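Long-range contacts in GGDEF and EAL domain-containing protein (Vibrio cholerae O1 str. 2010EL-1786, PDB 6PWK), which acts as a cyclic di-GMP receptor and, as LapD, probably takes part in controlling large adhesins and biofilm formation: residues Tyr31-Leu35 against Phe97-Met101; Val47-Glu53 against Asn134-Val140; Arg77-Ile82 against Ser115-Cys119. All blocks are in the same frame, centred on the assembly; numbering follows the deposited sequence.

Following the chain from the N terminus, helix 28-41 comes first, and contact 1 closes the loop from it to strand 96-102. Before that loop closes, the chain passes through strand 45-51, which opens contact 2, and through the end of helix 53-80, which opens contact 3. Contact 1 therefore crosses both others, while contact 3 (Arg77-Ile82 with Ser115-Cys119) lies wholly within the span that contact 2 closes at strand 136-142. All three belong to the GGDEF domain. Contacts 1 and 2 share its central sheet, where Ile99 pairs with Ala48, and contact 3 packs on the face carrying Leu50 and Ile99, Ile116 reaching both.

Contact 1: Tyr31-Leu35 against Phe97-Met101; sequences YMSQL and FGIIM
The helix-on-sheet layer of the GGDEF domain includes this contact, in which Tyr31 and Leu35 of helix 28-41 lie against Gly98, Ile99 and Ile100 of strand 96-102. The local axes of the two segments approach to 9.6 Å and run almost in the same direction, 18° apart. Ile100 is the main apolar group on the strand side. Its CD1 methyl sits over one face of the Tyr31 ring, offset toward the rim, in a CH-pi contact 4.2 Å from the ring centroid. The same methyl is wedged between the ring face and the helix backbone, Ile100 CD1 lying 3.6 Å from Leu35 N, with the CB atoms of Gln34 and Leu35 also touching it. One carbon back, Ile100 CG1 lies 3.5 Å from Tyr31 CE1. The helix is thus gripped across one turn, from Tyr31 to Leu35, two residues joined by a backbone bond from Leu35 N to Tyr31 O.

The fold has the antiparallel pair 88-90 and 96-102 beside strand 45-51, and the hairpin between the first two runs into Glu96-Phe97, which probably match the last two positions of a degenerate GGDEF signature. Helix 28-41 lies over the face of this sheet that also carries Val47, which Tyr31, Leu35 and Ile100 all touch. At Gly98 a side chain would point at the ring; its absence lets the phenol lie obliquely against the strand backbone. With CG trans to N (chi1 -169°), Tyr31 carries its ring out over the strand. At the far end of the ring, Tyr31 OH gives a weak hydrogen bond of 3.3 Å to Ile99 O. The side chain of Ile99 leaves on the other face of the sheet, where it meets Ile116 of helix 106-118.

Contact 2: Val47-Glu53 against Asn134-Val140; sequences VAILQAE and NLSLGVV
Leu50 swings its CG away from its own backbone N (chi1 171°), a setting that sends CD1 across to Leu135, 3.6 Å from Leu135 CD1. Leu137, turned the same way about its first torsion, brings its CD1 to 3.8 Å from Leu50 CB. Leu50 and Leu137 lie on one face of the central sheet of the GGDEF domain, whose strands 45-51 and 136-142 pair here antiparallel, with segment axes 170° apart; Leu135 comes just ahead of the paired residues. Val47 with Val140, Ile49 with Gly138 and Gln51 with Ser136 are the hydrogen-bonded pairs, each held by two backbone bonds. The pairs between them, Ala48 with Val139 and Leu50 with Leu137, are non-hydrogen-bonded. Most of the bonds are close to straight: Val140 N to Val47 O measures 2.7 Å with 177° at the hydrogen. At the other end the bond from Ser136 N to Gln51 O is longer, 3.2 Å, and more bent.

The two faces serve different neighbours. Leu50, Leu137 and Val139 pack on helix 106-118. On the opposite face, Val47 CG1 lies 3.6 Å from Val140 CG2, and Ile49 and Val140 reach Leu155 of helix 148-164. Ile49 touches a bound cyclic di-GMP there and belongs to its pocket, while its cross-strand partner, Gly138, presents only backbone. Gln51 extends on this face too, its OE1 bonded to Lys163 and its NE2 making a weak bond to Glu53 OE1. Beyond the last strand pair, Glu53 and Asn134 run side by side, with Asn134 ND2 3.4 Å from Glu53 CB.

Contact 3: Arg77-Ile82 against Ser115-Cys119; sequences RLKNSI and SIITC
Ile82 and Ile116 meet at about a right angle, with Ile82 CD1 3.6 Å from Ile116 CG1. On the other branch of Ile116, CG2 is 3.9 Å from Leu78 CD1, so this side chain touches both Leu78 in the last turn of helix 53-80 and Ile82, two residues past its end. Ile82 CG1 also rests 3.6 Å from Ser115 OG, whose hydroxyl is bonded to the carbonyls of Val112 and Ile111 in its own helix. The extended first torsion of Cys119 (chi1 -175°) aims its sulfur at the helix end, where SG stands 3.1 Å from Arg77 O and 3.4 Å from Ser81 OG.

Ser81 is itself held: its OG donates to that same Arg77 O at 3.1 Å, across the last turn of the helix. The left-handed backbone of Ile82 (phi 60°, psi 57°) then turns the chain so that its side chain faces helix 106-118. In the GGDEF domain both helices lie on the face of the central sheet that carries Leu50, Leu137 and Ile99. No hydrogen bond crosses between the segments, which implies that isoleucine and leucine packing joins them, with the Cys119 sulfur at the Arg77 carbonyl and Ser81 hydroxyl as a polar spot.

Contact 1: Tyr31-Leu35 against Phe97-Met101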
ATOM      1  N   TYR A  31     -19.325   4.377  18.140  1.00 79.70           N
ATOM      2  CA  TYR A  31     -18.477   5.222  18.972  1.00 72.45           C
ATOM      3  C   TYR A  31     -18.866   6.689  18.855  1.00 68.23           C
ATOM      4  O   TYR A  31     -18.939   7.400  19.862  1.00 61.89           O
ATOM      5  CB  TYR A  31     -17.014   5.026  18.590  1.00 70.31           C
ATOM      6  CG  TYR A  31     -16.061   5.664  19.562  1.00 67.03           C
ATOM      7  CD1 TYR A  31     -15.756   5.043  20.764  1.00 67.50           C
ATOM      8  CD2 TYR A  31     -15.470   6.890  19.288  1.00 64.10           C
ATOM      9  CE1 TYR A  31     -14.895   5.619  21.661  1.00 66.17           C
ATOM     10  CE2 TYR A  31     -14.600   7.476  20.184  1.00 67.08           C
ATOM     11  CZ  TYR A  31     -14.318   6.832  21.368  1.00 69.60           C
ATOM     12  OH  TYR A  31     -13.453   7.400  22.268  1.00 72.25           O
ATOM     13  N   MET A  32     -19.117   7.159  17.631  1.00 73.50           N
ATOM     14  CA  MET A  32     -19.498   8.555  17.442  1.00 81.29           C
ATOM     15  C   MET A  32     -20.850   8.849  18.080  1.00 86.38           C
ATOM     16  O   MET A  32     -21.061   9.939  18.624  1.00 89.88           O
ATOM     17  CB  MET A  32     -19.516   8.892  15.952  1.00 81.64           C
ATOM     18  CG  MET A  32     -18.213   8.566  15.242  1.00 81.42           C
ATOM     19  SD  MET A  32     -16.804   9.425  15.970  1.00 80.93           S
ATOM     20  CE  MET A  32     -15.454   8.386  15.422  1.00 77.62           C
ATOM     21  N   SER A  33     -21.774   7.888  18.028  1.00 77.05           N
ATOM     22  CA  SER A  33     -23.072   8.071  18.673  1.00 80.32           C
ATOM     23  C   SER A  33     -22.925   8.166  20.187  1.00 81.90           C
ATOM     24  O   SER A  33     -23.470   9.079  20.818  1.00 84.42           O
ATOM     25  CB  SER A  33     -24.015   6.928  18.294  1.00 78.67           C
ATOM     26  OG  SER A  33     -25.165   6.927  19.119  1.00 75.20           O
ATOM     27  N   GLN A  34     -22.192   7.226  20.788  1.00 80.95           N
ATOM     28  CA  GLN A  34     -21.955   7.281  22.228  1.00 78.80           C
ATOM     29  C   GLN A  34     -21.162   8.522  22.616  1.00 74.28           C
ATOM     30  O   GLN A  34     -21.371   9.081  23.698  1.00 69.77           O
ATOM     31  CB  GLN A  34     -21.220   6.024  22.689  1.00 79.54           C
ATOM     32  CG  GLN A  34     -21.969   4.729  22.436  1.00 87.57           C
ATOM     33  CD  GLN A  34     -23.235   4.612  23.257  1.00100.18           C
ATOM     34  OE1 GLN A  34     -24.304   5.062  22.841  1.00106.85           O
ATOM     35  NE2 GLN A  34     -23.125   4.002  24.430  1.00100.71           N
ATOM     36  N   LEU A  35     -20.250   8.964  21.748  1.00 81.74           N
ATOM     37  CA  LEU A  35     -19.453  10.148  22.049  1.00 87.36           C
ATOM     38  C   LEU A  35     -20.303  11.411  22.002  1.00 88.27           C
ATOM     39  O   LEU A  35     -20.181  12.280  22.874  1.00 84.55           O
ATOM     40  CB  LEU A  35     -18.284  10.255  21.071  1.00 90.65           C
ATOM     41  CG  LEU A  35     -17.202  11.298  21.351  1.00 90.83           C
ATOM     42  CD1 LEU A  35     -16.406  10.920  22.590  1.00 95.57           C
ATOM     43  CD2 LEU A  35     -16.286  11.450  20.146  1.00 81.08           C
ATOM     44  N   PHE A  97      -8.612   1.194  18.964  1.00 76.58           N
ATOM     45  CA  PHE A  97      -9.857   1.092  19.709  1.00 76.87           C
ATOM     46  C   PHE A  97     -10.141   2.396  20.434  1.00 75.99           C
ATOM     47  O   PHE A  97      -9.223   3.039  20.952  1.00 78.89           O
ATOM     48  CB  PHE A  97      -9.794  -0.056  20.725  1.00 75.55           C
ATOM     49  CG  PHE A  97      -9.700  -1.416  20.102  1.00 80.51           C
ATOM     50  CD1 PHE A  97     -10.847  -2.119  19.773  1.00 84.60           C
ATOM     51  CD2 PHE A  97      -8.469  -1.994  19.849  1.00 81.29           C
ATOM     52  CE1 PHE A  97     -10.766  -3.374  19.201  1.00 89.15           C
ATOM     53  CE2 PHE A  97      -8.381  -3.248  19.275  1.00 82.30           C
ATOM     54  CZ  PHE A  97      -9.531  -3.940  18.951  1.00 86.40           C
ATOM     55  N   GLY A  98     -11.413   2.779  20.471  1.00 77.69           N
ATOM     56  CA  GLY A  98     -11.851   3.968  21.185  1.00 66.38           C
ATOM     57  C   GLY A  98     -12.527   3.607  22.496  1.00 67.81           C
ATOM     58  O   GLY A  98     -13.206   2.585  22.599  1.00 71.33           O
ATOM     59  N   ILE A  99     -12.334   4.460  23.501  1.00 66.53           N
ATOM     60  CA  ILE A  99     -12.852   4.226  24.843  1.00 66.66           C
ATOM     61  C   ILE A  99     -13.389   5.537  25.401  1.00 71.67           C
ATOM     62  O   ILE A  99     -12.713   6.568  25.329  1.00 74.53           O
ATOM     63  CB  ILE A  99     -11.767   3.644  25.775  1.00 66.18           C
ATOM     64  CG1 ILE A  99     -11.323   2.268  25.275  1.00 71.99           C
ATOM     65  CG2 ILE A  99     -12.281   3.549  27.196  1.00 68.99           C
ATOM     66  CD1 ILE A  99     -10.007   1.811  25.841  1.00 71.52           C
ATOM     67  N   ILE A 100     -14.603   5.499  25.948  1.00 78.46           N
ATOM     68  CA  ILE A 100     -15.232   6.647  26.590  1.00 74.47           C
ATOM     69  C   ILE A 100     -15.438   6.311  28.059  1.00 80.42           C
ATOM     70  O   ILE A 100     -16.000   5.259  28.386  1.00 84.82           O
ATOM     71  CB  ILE A 100     -16.570   7.013  25.923  1.00 72.57           C
ATOM     72  CG1 ILE A 100     -16.402   7.133  24.409  1.00 75.69           C
ATOM     73  CG2 ILE A 100     -17.108   8.312  26.498  1.00 77.37           C
ATOM     74  CD1 ILE A 100     -17.701   7.373  23.671  1.00 76.56           C
ATOM     75  N   MET A 101     -14.985   7.203  28.940  1.00 91.26           N
ATOM     76  CA  MET A 101     -15.059   7.003  30.386  1.00 95.61           C
ATOM     77  C   MET A 101     -15.718   8.219  31.024  1.00 97.13           C
ATOM     78  O   MET A 101     -15.035   9.180  31.409  1.00 95.87           O
ATOM     79  CB  MET A 101     -13.672   6.759  30.974  1.00 94.75           C
ATOM     80  CG  MET A 101     -13.004   5.490  30.471  1.00 96.07           C
ATOM     81  SD  MET A 101     -11.213   5.648  30.387  1.00 96.24           S
ATOM     82  CE  MET A 101     -11.053   6.909  29.125  1.00 93.78           C
TER

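Contact 2: Val47-Glu53 against Asn134-Val140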
ATOM      1  N   VAL A  47     -11.547  10.330  27.652  1.00 88.87           N
ATOM      2  CA  VAL A  47     -11.640   9.567  26.416  1.00 77.55           C
ATOM      3  C   VAL A  47     -10.244   9.053  26.083  1.00 78.92           C
ATOM      4  O   VAL A  47      -9.236   9.704  26.379  1.00 86.23           O
ATOM      5  CB  VAL A  47     -12.239  10.430  25.275  1.00 66.39           C
ATOM      6  CG1 VAL A  47     -11.163  11.205  24.525  1.00 59.86           C
ATOM      7  CG2 VAL A  47     -13.068   9.587  24.339  1.00 72.45           C
ATOM      8  N   ALA A  48     -10.183   7.860  25.495  1.00 78.06           N
ATOM      9  CA  ALA A  48      -8.910   7.187  25.277  1.00 73.51           C
ATOM     10  C   ALA A  48      -8.934   6.426  23.961  1.00 73.41           C
ATOM     11  O   ALA A  48      -9.995   6.021  23.478  1.00 71.56           O
ATOM     12  CB  ALA A  48      -8.577   6.225  26.426  1.00 64.16           C
ATOM     13  N   ILE A  49      -7.746   6.233  23.389  1.00 64.43           N
ATOM     14  CA  ILE A  49      -7.573   5.475  22.157  1.00 66.43           C
ATOM     15  C   ILE A  49      -6.383   4.536  22.333  1.00 68.38           C
ATOM     16  O   ILE A  49      -5.335   4.939  22.851  1.00 75.36           O
ATOM     17  CB  ILE A  49      -7.377   6.391  20.932  1.00 67.03           C
ATOM     18  CG1 ILE A  49      -7.305   5.564  19.647  1.00 56.92           C
ATOM     19  CG2 ILE A  49      -6.135   7.264  21.082  1.00 75.75           C
ATOM     20  CD1 ILE A  49      -7.207   6.400  18.393  1.00 54.18           C
ATOM     21  N   LEU A  50      -6.557   3.285  21.921  1.00 59.85           N
ATOM     22  CA  LEU A  50      -5.523   2.265  22.016  1.00 60.15           C
ATOM     23  C   LEU A  50      -5.264   1.710  20.626  1.00 68.62           C
ATOM     24  O   LEU A  50      -6.190   1.223  19.970  1.00 74.55           O
ATOM     25  CB  LEU A  50      -5.947   1.142  22.968  1.00 60.69           C
ATOM     26  CG  LEU A  50      -5.043  -0.091  22.991  1.00 63.53           C
ATOM     27  CD1 LEU A  50      -3.710   0.238  23.636  1.00 64.29           C
ATOM     28  CD2 LEU A  50      -5.721  -1.254  23.703  1.00 66.28           C
ATOM     29  N   GLN A  51      -4.014   1.778  20.177  1.00 68.49           N
ATOM     30  CA  GLN A  51      -3.628   1.268  18.868  1.00 65.00           C
ATOM     31  C   GLN A  51      -2.791   0.008  19.030  1.00 65.91           C
ATOM     32  O   GLN A  51      -1.786   0.011  19.750  1.00 66.97           O
ATOM     33  CB  GLN A  51      -2.847   2.309  18.068  1.00 67.81           C
ATOM     34  CG  GLN A  51      -2.303   1.752  16.764  1.00 82.64           C
ATOM     35  CD  GLN A  51      -1.651   2.804  15.900  1.00 95.44           C
ATOM     36  OE1 GLN A  51      -1.673   3.991  16.224  1.00 96.68           O
ATOM     37  NE2 GLN A  51      -1.065   2.375  14.789  1.00104.57           N
ATOM     38  N   ALA A  52      -3.203  -1.060  18.348  1.00 68.72           N
ATOM     39  CA  ALA A  52      -2.504  -2.342  18.398  1.00 73.21           C
ATOM     40  C   ALA A  52      -1.729  -2.519  17.095  1.00 81.87           C
ATOM     41  O   ALA A  52      -2.192  -3.141  16.139  1.00 83.12           O
ATOM     42  CB  ALA A  52      -3.490  -3.481  18.635  1.00 69.12           C
ATOM     43  N   GLU A  53      -0.522  -1.949  17.068  1.00 95.65           N
ATOM     44  CA  GLU A  53       0.333  -2.094  15.895  1.00 97.78           C
ATOM     45  C   GLU A  53       0.806  -3.532  15.724  1.00 94.07           C
ATOM     46  O   GLU A  53       1.056  -3.972  14.596  1.00 89.96           O
ATOM     47  CB  GLU A  53       1.526  -1.139  15.997  1.00102.65           C
ATOM     48  CG  GLU A  53       2.507  -1.199  14.830  1.00107.31           C
ATOM     49  CD  GLU A  53       2.002  -0.495  13.580  1.00109.60           C
ATOM     50  OE1 GLU A  53       0.823  -0.084  13.550  1.00112.17           O
ATOM     51  OE2 GLU A  53       2.794  -0.347  12.624  1.00110.10           O
ATOM     52  N   ASN A 134       3.762  -4.237  22.188  1.00 72.78           N
ATOM     53  CA  ASN A 134       3.939  -3.329  21.060  1.00 77.96           C
ATOM     54  C   ASN A 134       2.640  -2.596  20.743  1.00 81.35           C
ATOM     55  O   ASN A 134       1.935  -2.941  19.794  1.00 84.29           O
ATOM     56  CB  ASN A 134       4.430  -4.093  19.827  1.00 90.05           C
ATOM     57  CG  ASN A 134       4.817  -3.173  18.685  1.00100.45           C
ATOM     58  OD1 ASN A 134       5.980  -2.789  18.549  1.00107.35           O
ATOM     59  ND2 ASN A 134       3.844  -2.815  17.854  1.00100.17           N
ATOM     60  N   LEU A 135       2.329  -1.579  21.543  1.00 82.56           N
ATOM     61  CA  LEU A 135       1.090  -0.831  21.394  1.00 79.39           C
ATOM     62  C   LEU A 135       1.334   0.607  21.829  1.00 75.34           C
ATOM     63  O   LEU A 135       2.421   0.964  22.292  1.00 76.78           O
ATOM     64  CB  LEU A 135      -0.039  -1.474  22.203  1.00 79.81           C
ATOM     65  CG  LEU A 135       0.247  -1.619  23.700  1.00 91.59           C
ATOM     66  CD1 LEU A 135      -0.282  -0.436  24.503  1.00 98.18           C
ATOM     67  CD2 LEU A 135      -0.323  -2.916  24.220  1.00 95.18           C
ATOM     68  N   SER A 136       0.300   1.431  21.682  1.00 71.21           N
ATOM     69  CA  SER A 136       0.345   2.818  22.117  1.00 75.04           C
ATOM     70  C   SER A 136      -1.029   3.220  22.626  1.00 72.07           C
ATOM     71  O   SER A 136      -2.050   2.862  22.031  1.00 72.96           O
ATOM     72  CB  SER A 136       0.788   3.746  20.984  1.00 79.85           C
ATOM     73  OG  SER A 136       2.056   3.355  20.490  1.00 85.15           O
ATOM     74  N   LEU A 137      -1.048   3.960  23.730  1.00 69.87           N
ATOM     75  CA  LEU A 137      -2.287   4.366  24.383  1.00 59.46           C
ATOM     76  C   LEU A 137      -2.271   5.874  24.575  1.00 56.51           C
ATOM     77  O   LEU A 137      -1.363   6.410  25.217  1.00 64.58           O
ATOM     78  CB  LEU A 137      -2.462   3.655  25.727  1.00 60.52           C
ATOM     79  CG  LEU A 137      -3.734   3.997  26.505  1.00 70.78           C
ATOM     80  CD1 LEU A 137      -4.968   3.514  25.757  1.00 73.30           C
ATOM     81  CD2 LEU A 137      -3.686   3.407  27.904  1.00 72.69           C
ATOM     82  N   GLY A 138      -3.266   6.551  24.016  1.00 55.99           N
ATOM     83  CA  GLY A 138      -3.459   7.975  24.219  1.00 51.88           C
ATOM     84  C   GLY A 138      -4.754   8.214  24.978  1.00 59.21           C
ATOM     85  O   GLY A 138      -5.793   7.640  24.644  1.00 61.85           O
ATOM     86  N   VAL A 139      -4.671   9.048  26.011  1.00 64.83           N
ATOM     87  CA  VAL A 139      -5.816   9.365  26.856  1.00 71.84           C
ATOM     88  C   VAL A 139      -5.918  10.879  26.985  1.00 74.30           C
ATOM     89  O   VAL A 139      -4.902  11.572  27.113  1.00 81.02           O
ATOM     90  CB  VAL A 139      -5.708   8.694  28.245  1.00 72.37           C
ATOM     91  CG1 VAL A 139      -5.580   7.185  28.104  1.00 72.25           C
ATOM     92  CG2 VAL A 139      -4.528   9.236  29.022  1.00 80.32           C
ATOM     93  N   VAL A 140      -7.143  11.398  26.915  1.00 71.88           N
ATOM     94  CA  VAL A 140      -7.400  12.815  27.147  1.00 77.74           C
ATOM     95  C   VAL A 140      -8.558  12.947  28.125  1.00 85.53           C
ATOM     96  O   VAL A 140      -9.498  12.144  28.108  1.00 89.37           O
ATOM     97  CB  VAL A 140      -7.680  13.599  25.840  1.00 71.64           C
ATOM     98  CG1 VAL A 140      -7.208  12.829  24.617  1.00 58.59           C
ATOM     99  CG2 VAL A 140      -9.149  13.997  25.717  1.00 73.56           C
TER

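Contact 3: Arg77-Ile82 against Ser115-Cys119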
ATOM      1  N   ARG A  77     -10.327  -9.531  25.942  1.00123.29           N
ATOM      2  CA  ARG A  77      -9.548  -9.209  27.132  1.00128.26           C
ATOM      3  C   ARG A  77      -9.819  -7.784  27.600  1.00122.61           C
ATOM      4  O   ARG A  77      -9.866  -7.516  28.806  1.00129.99           O
ATOM      5  CB  ARG A  77      -8.059  -9.409  26.852  1.00131.24           C
ATOM      6  CG  ARG A  77      -7.684 -10.832  26.475  1.00136.43           C
ATOM      7  CD  ARG A  77      -7.776 -11.772  27.660  1.00140.78           C
ATOM      8  NE  ARG A  77      -7.285 -13.105  27.326  1.00142.51           N
ATOM      9  CZ  ARG A  77      -7.227 -14.114  28.187  1.00147.11           C
ATOM     10  NH1 ARG A  77      -7.632 -13.944  29.438  1.00147.50           N
ATOM     11  NH2 ARG A  77      -6.765 -15.294  27.797  1.00151.67           N
ATOM     12  N   LEU A  78     -10.008  -6.857  26.658  1.00110.59           N
ATOM     13  CA  LEU A  78     -10.211  -5.462  27.034  1.00 99.54           C
ATOM     14  C   LEU A  78     -11.585  -5.247  27.653  1.00108.74           C
ATOM     15  O   LEU A  78     -11.715  -4.520  28.643  1.00110.92           O
ATOM     16  CB  LEU A  78     -10.026  -4.560  25.811  1.00 83.25           C
ATOM     17  CG  LEU A  78     -10.008  -3.047  26.037  1.00 79.20           C
ATOM     18  CD1 LEU A  78      -8.893  -2.663  26.996  1.00 75.21           C
ATOM     19  CD2 LEU A  78      -9.855  -2.315  24.712  1.00 77.09           C
ATOM     20  N   LYS A  79     -12.620  -5.878  27.093  1.00118.27           N
ATOM     21  CA  LYS A  79     -13.979  -5.582  27.536  1.00125.44           C
ATOM     22  C   LYS A  79     -14.325  -6.306  28.833  1.00124.51           C
ATOM     23  O   LYS A  79     -15.000  -5.738  29.698  1.00126.81           O
ATOM     24  CB  LYS A  79     -14.981  -5.925  26.429  1.00130.29           C
ATOM     25  CG  LYS A  79     -15.130  -7.403  26.114  1.00135.46           C
ATOM     26  CD  LYS A  79     -15.730  -7.601  24.733  1.00132.93           C
ATOM     27  CE  LYS A  79     -16.155  -9.040  24.513  1.00132.72           C
ATOM     28  NZ  LYS A  79     -16.489  -9.301  23.086  1.00125.33           N
ATOM     29  N   ASN A  80     -13.866  -7.550  28.998  1.00120.88           N
ATOM     30  CA  ASN A  80     -14.168  -8.276  30.227  1.00120.58           C
ATOM     31  C   ASN A  80     -13.436  -7.678  31.420  1.00127.59           C
ATOM     32  O   ASN A  80     -13.886  -7.827  32.562  1.00130.24           O
ATOM     33  CB  ASN A  80     -13.826  -9.756  30.065  1.00113.63           C
ATOM     34  CG  ASN A  80     -15.044 -10.649  30.208  1.00107.61           C
ATOM     35  OD1 ASN A  80     -15.858 -10.760  29.290  1.00 97.31           O
ATOM     36  ND2 ASN A  80     -15.180 -11.286  31.366  1.00109.89           N
ATOM     37  N   SER A  81     -12.319  -7.004  31.178  1.00127.49           N
ATOM     38  CA  SER A  81     -11.661  -6.209  32.201  1.00128.61           C
ATOM     39  C   SER A  81     -12.186  -4.779  32.158  1.00130.36           C
ATOM     40  O   SER A  81     -12.844  -4.362  31.201  1.00134.58           O
ATOM     41  CB  SER A  81     -10.144  -6.216  32.002  1.00124.91           C
ATOM     42  OG  SER A  81      -9.648  -7.537  31.879  1.00126.48           O
ATOM     43  N   ILE A  82     -11.896  -4.032  33.223  1.00131.34           N
ATOM     44  CA  ILE A  82     -12.098  -2.586  33.248  1.00128.26           C
ATOM     45  C   ILE A  82     -13.569  -2.249  33.014  1.00129.53           C
ATOM     46  O   ILE A  82     -13.910  -1.502  32.089  1.00120.11           O
ATOM     47  CB  ILE A  82     -11.186  -1.904  32.208  1.00121.06           C
ATOM     48  CG1 ILE A  82      -9.782  -2.514  32.254  1.00121.48           C
ATOM     49  CG2 ILE A  82     -11.073  -0.416  32.474  1.00119.50           C
ATOM     50  CD1 ILE A  82      -9.038  -2.417  30.951  1.00118.21           C
ATOM     51  N   SER A 115      -4.670   0.187  33.949  1.00110.54           N
ATOM     52  CA  SER A 115      -5.236  -1.155  33.903  1.00105.80           C
ATOM     53  C   SER A 115      -5.362  -1.664  32.474  1.00 97.48           C
ATOM     54  O   SER A 115      -5.263  -2.874  32.242  1.00101.98           O
ATOM     55  CB  SER A 115      -6.598  -1.177  34.594  1.00109.31           C
ATOM     56  OG  SER A 115      -7.509  -0.313  33.938  1.00112.65           O
ATOM     57  N   ILE A 116      -5.583  -0.766  31.511  1.00 88.48           N
ATOM     58  CA  ILE A 116      -5.659  -1.181  30.111  1.00 89.54           C
ATOM     59  C   ILE A 116      -4.339  -1.801  29.672  1.00100.36           C
ATOM     60  O   ILE A 116      -4.306  -2.900  29.110  1.00105.17           O
ATOM     61  CB  ILE A 116      -6.043   0.008  29.211  1.00 80.54           C
ATOM     62  CG1 ILE A 116      -7.498   0.415  29.441  1.00 75.65           C
ATOM     63  CG2 ILE A 116      -5.821  -0.338  27.747  1.00 73.87           C
ATOM     64  CD1 ILE A 116      -7.895   1.668  28.706  1.00 74.81           C
ATOM     65  N   ILE A 117      -3.229  -1.110  29.941  1.00105.22           N
ATOM     66  CA  ILE A 117      -1.928  -1.557  29.450  1.00107.74           C
ATOM     67  C   ILE A 117      -1.540  -2.887  30.083  1.00110.44           C
ATOM     68  O   ILE A 117      -1.117  -3.820  29.391  1.00110.47           O
ATOM     69  CB  ILE A 117      -0.867  -0.474  29.708  1.00108.96           C
ATOM     70  CG1 ILE A 117      -1.243   0.809  28.970  1.00113.56           C
ATOM     71  CG2 ILE A 117       0.508  -0.963  29.280  1.00103.99           C
ATOM     72  CD1 ILE A 117      -0.670   2.050  29.594  1.00118.26           C
ATOM     73  N   THR A 118      -1.672  -2.994  31.409  1.00111.05           N
ATOM     74  CA  THR A 118      -1.389  -4.259  32.078  1.00115.52           C
ATOM     75  C   THR A 118      -2.302  -5.369  31.571  1.00110.21           C
ATOM     76  O   THR A 118      -1.925  -6.547  31.593  1.00110.61           O
ATOM     77  CB  THR A 118      -1.529  -4.096  33.594  1.00122.57           C
ATOM     78  OG1 THR A 118      -0.732  -2.988  34.031  1.00129.09           O
ATOM     79  CG2 THR A 118      -1.069  -5.351  34.321  1.00121.44           C
ATOM     80  N   CYS A 119      -3.493  -5.011  31.092  1.00114.43           N
ATOM     81  CA  CYS A 119      -4.410  -5.981  30.507  1.00121.94           C
ATOM     82  C   CYS A 119      -3.958  -6.470  29.136  1.00121.11           C
ATOM     83  O   CYS A 119      -4.500  -7.467  28.649  1.00118.40           O
ATOM     84  CB  CYS A 119      -5.812  -5.372  30.412  1.00126.57           C
ATOM     85  SG  CYS A 119      -7.109  -6.484  29.828  1.00135.30           S
TER